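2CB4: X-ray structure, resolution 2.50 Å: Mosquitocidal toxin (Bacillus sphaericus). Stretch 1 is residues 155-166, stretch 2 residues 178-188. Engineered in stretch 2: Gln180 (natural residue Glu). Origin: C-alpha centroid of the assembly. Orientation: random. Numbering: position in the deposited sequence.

Stretch 1 155-166: EIFAPGGIDINA
Stretch 2 (178-188) EDQITFPGGIR

The two stretches run antiparallel and bury 621 Å² between them, joined by a short strand pairing in which Ile162 lies across from Thr182 (CA-CA 5.1 Å) and Asp163 from Ile181 (5.0 Å). Ile162 and Thr182 satisfy each other's backbone: Ile162 N donates to Thr182 O (2.8 Å, 168°) and Thr182 N to Ile162 O (3.1 Å, 159°). A weaker bond from Ile164 N to Gln180 O (3.3 Å, 150°) extends the ladder.

Beyond it, water replaces direct pairing. Water 1 donates to Gln180 O (3.0 Å) and accepts from Asn165 N (3.0 Å); water 2 accepts from Gln180 N (2.9 Å) and donates to Asn165 OD1 (2.7 Å). Asp163 (phi/psi -83/97, chi1 t) leaves the strand as an N-cap, its OD1 accepting from Ala166 N at 3.2 Å. Asn165 (chi1 m) places ND2 3.2 Å from OD1 of poorly ordered Asp179, whose backbone is left-handed (43/63).

Gln180, an engineered residue, has an off-well chi1 of -93°; its NE2 donates to Glu178 OE1 (2.9 Å), and its OE1 accepts a weak bond from Thr182 OG1 (2.9 Å). Thr182 (chi1 m) shares a sheet face with Ile162 (m, t), whose CD1 packs 3.7 Å from Pro184 CG.

Gly161 (100/148) sets its CA over the Phe183 ring, 4.0 Å from the centroid and 18° off the normal. Glycine suits this place: a CB would fall 2.9 Å from Phe183 CZ and 2.7 Å from Ile181 CG2, and would jam against the preceding carbonyl. Phe183 (chi1 m, chi2 -101°) also receives Ala158 CB, 3.9 Å from its CE1.

A type II turn, Phe183 to Gly186, closed by Gly186 N to Phe183 O (3.1 Å), leads to Ile187 (m, t), whose CG2 lies 4.2 Å from Ile156 CG2 in a buried apolar contact.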

# COMPACT_ATOMS: atom_id res chain seq x y z
N GLU A 155 -20.96 34.71 13.33
CA GLU A 155 -20.99 36.14 12.99
C GLU A 155 -19.66 36.52 12.36
O GLU A 155 -18.59 36.33 12.94
CB GLU A 155 -21.23 36.98 14.25
CG GLU A 155 -21.22 38.48 14.00
CD GLU A 155 -21.12 39.26 15.29
OE1 GLU A 155 -20.30 38.88 16.16
OE2 GLU A 155 -21.90 40.21 15.47
N ILE A 156 -19.74 37.04 11.15
CA ILE A 156 -18.56 37.38 10.35
C ILE A 156 -18.52 38.84 9.86
O ILE A 156 -19.56 39.43 9.51
CB ILE A 156 -18.59 36.44 9.08
CG1 ILE A 156 -18.61 34.96 9.51
CG2 ILE A 156 -17.47 36.76 8.09
CD1 ILE A 156 -19.33 34.05 8.57
N PHE A 157 -17.31 39.39 9.79
CA PHE A 157 -17.02 40.74 9.23
C PHE A 157 -15.74 40.48 8.47
O PHE A 157 -14.70 40.28 9.06
CB PHE A 157 -16.79 41.78 10.32
CG PHE A 157 -18.03 42.11 11.12
CD1 PHE A 157 -18.98 43.01 10.62
CD2 PHE A 157 -18.27 41.49 12.35
CE1 PHE A 157 -20.11 43.32 11.36
CE2 PHE A 157 -19.40 41.80 13.09
CZ PHE A 157 -20.33 42.73 12.59
N ALA A 158 -15.84 40.42 7.16
CA ALA A 158 -14.72 40.09 6.31
C ALA A 158 -14.63 41.05 5.13
O ALA A 158 -15.63 41.64 4.70
CB ALA A 158 -14.93 38.61 5.76
N PRO A 159 -13.45 41.15 4.56
CA PRO A 159 -13.27 41.98 3.39
C PRO A 159 -13.78 41.19 2.19
O PRO A 159 -13.60 39.96 2.11
CB PRO A 159 -11.72 42.10 3.27
CG PRO A 159 -11.19 40.84 3.96
CD PRO A 159 -12.14 40.67 5.11
N GLY A 160 -14.37 41.90 1.22
CA GLY A 160 -14.81 41.26 -0.01
C GLY A 160 -16.11 40.51 0.00
O GLY A 160 -17.05 40.82 0.75
N GLY A 161 -16.15 39.52 -0.88
CA GLY A 161 -17.31 38.69 -1.09
C GLY A 161 -18.07 39.18 -2.34
O GLY A 161 -18.08 40.37 -2.64
N ILE A 162 -18.71 38.25 -3.04
CA ILE A 162 -19.54 38.54 -4.21
C ILE A 162 -20.96 38.73 -3.73
O ILE A 162 -21.50 37.88 -3.04
CB ILE A 162 -19.55 37.35 -5.17
CG1 ILE A 162 -18.12 36.96 -5.54
CG2 ILE A 162 -20.41 37.62 -6.36
CD1 ILE A 162 -18.08 35.58 -6.25
N ASP A 163 -21.56 39.86 -4.09
CA ASP A 163 -22.95 40.16 -3.73
C ASP A 163 -23.82 39.47 -4.78
O ASP A 163 -24.01 39.97 -5.90
CB ASP A 163 -23.18 41.67 -3.78
CG ASP A 163 -24.57 42.06 -3.32
OD1 ASP A 163 -25.53 41.30 -3.58
OD2 ASP A 163 -24.71 43.12 -2.68
N ILE A 164 -24.32 38.29 -4.45
CA ILE A 164 -25.08 37.46 -5.38
C ILE A 164 -26.33 38.11 -5.98
O ILE A 164 -26.54 38.09 -7.19
CB ILE A 164 -25.41 36.06 -4.75
CG1 ILE A 164 -24.11 35.30 -4.41
CG2 ILE A 164 -26.37 35.24 -5.65
CD1 ILE A 164 -23.18 35.07 -5.60
N ASN A 165 -27.17 38.67 -5.13
CA ASN A 165 -28.38 39.28 -5.61
C ASN A 165 -28.14 40.47 -6.56
O ASN A 165 -28.94 40.73 -7.45
CB ASN A 165 -29.32 39.63 -4.45
CG ASN A 165 -30.00 38.40 -3.85
OD1 ASN A 165 -29.80 37.28 -4.30
ND2 ASN A 165 -30.83 38.61 -2.84
N ALA A 166 -27.01 41.17 -6.40
CA ALA A 166 -26.64 42.30 -7.24
C ALA A 166 -25.87 41.86 -8.48
O ALA A 166 -25.58 42.67 -9.34
CB ALA A 166 -25.80 43.31 -6.44
N GLU A 178 -32.22 33.94 -0.16
CA GLU A 178 -31.17 33.64 0.80
C GLU A 178 -30.24 34.83 1.11
O GLU A 178 -29.45 34.80 2.09
CB GLU A 178 -30.38 32.40 0.37
CG GLU A 178 -29.32 31.97 1.36
CD GLU A 178 -28.59 30.75 0.89
OE1 GLU A 178 -28.63 30.42 -0.32
OE2 GLU A 178 -27.94 30.12 1.73
N ASP A 179 -30.33 35.85 0.25
CA ASP A 179 -29.52 37.07 0.34
C ASP A 179 -28.08 36.73 0.67
O ASP A 179 -27.60 37.14 1.73
CB ASP A 179 -30.03 37.98 1.45
CG ASP A 179 -31.48 38.35 1.28
OD1 ASP A 179 -31.90 38.64 0.13
OD2 ASP A 179 -32.20 38.38 2.31
N GLN A 180 -27.40 36.02 -0.22
CA GLN A 180 -26.04 35.56 0.03
C GLN A 180 -24.94 36.42 -0.38
O GLN A 180 -24.99 37.04 -1.46
CB GLN A 180 -25.78 34.36 -0.84
CG GLN A 180 -26.02 33.04 -0.30
CD GLN A 180 -25.39 31.97 -1.20
OE1 GLN A 180 -24.15 31.97 -1.48
NE2 GLN A 180 -26.21 31.08 -1.71
N ILE A 181 -23.84 36.31 0.37
CA ILE A 181 -22.60 36.95 0.02
C ILE A 181 -21.65 35.75 -0.04
O ILE A 181 -21.53 35.03 0.94
CB ILE A 181 -22.18 37.97 1.06
CG1 ILE A 181 -23.35 38.88 1.44
CG2 ILE A 181 -20.84 38.59 0.64
CD1 ILE A 181 -23.99 39.76 0.15
N THR A 182 -21.09 35.46 -1.21
CA THR A 182 -20.23 34.30 -1.43
C THR A 182 -18.75 34.65 -1.39
O THR A 182 -18.36 35.73 -1.89
CB THR A 182 -20.54 33.65 -2.81
OG1 THR A 182 -21.92 33.27 -2.84
CG2 THR A 182 -19.67 32.45 -3.09
N PHE A 183 -17.93 33.74 -0.80
CA PHE A 183 -16.50 33.94 -0.67
C PHE A 183 -15.70 32.88 -1.37
O PHE A 183 -15.58 31.76 -0.89
CB PHE A 183 -16.10 34.02 0.81
CG PHE A 183 -16.64 35.23 1.51
CD1 PHE A 183 -15.83 36.36 1.74
CD2 PHE A 183 -17.96 35.28 1.91
CE1 PHE A 183 -16.34 37.48 2.36
CE2 PHE A 183 -18.49 36.40 2.54
CZ PHE A 183 -17.68 37.52 2.76
N PRO A 184 -15.12 33.24 -2.52
CA PRO A 184 -14.29 32.28 -3.27
C PRO A 184 -13.03 32.09 -2.42
O PRO A 184 -12.38 33.08 -2.03
CB PRO A 184 -13.98 33.04 -4.59
CG PRO A 184 -15.00 34.13 -4.69
CD PRO A 184 -15.26 34.53 -3.25
N GLY A 185 -12.72 30.84 -2.07
CA GLY A 185 -11.55 30.55 -1.24
C GLY A 185 -11.87 30.51 0.27
O GLY A 185 -10.98 30.23 1.08
N GLY A 186 -13.11 30.81 0.65
CA GLY A 186 -13.49 30.76 2.05
C GLY A 186 -13.14 32.00 2.86
O GLY A 186 -12.83 33.06 2.30
N ILE A 187 -13.20 31.85 4.18
CA ILE A 187 -12.99 32.91 5.15
C ILE A 187 -12.06 32.46 6.29
O ILE A 187 -12.33 31.47 6.96
CB ILE A 187 -14.37 33.27 5.75
CG1 ILE A 187 -15.39 33.52 4.63
CG2 ILE A 187 -14.30 34.41 6.78
CD1 ILE A 187 -16.84 33.52 5.09
N ARG A 188 -10.99 33.21 6.54
CA ARG A 188 -10.06 32.90 7.62
C ARG A 188 -10.71 33.18 8.99
O ARG A 188 -11.60 34.01 9.09
CB ARG A 188 -8.78 33.68 7.41
CG ARG A 188 -8.06 33.21 6.15
CD ARG A 188 -6.64 33.76 6.07
NE ARG A 188 -6.58 35.21 6.25
CZ ARG A 188 -6.73 36.11 5.27
NH1 ARG A 188 -6.98 35.70 4.04
NH2 ARG A 188 -6.65 37.40 5.52
O HOH W 1 -27.27 38.85 -2.11
O HOH W 2 -29.01 35.29 -2.58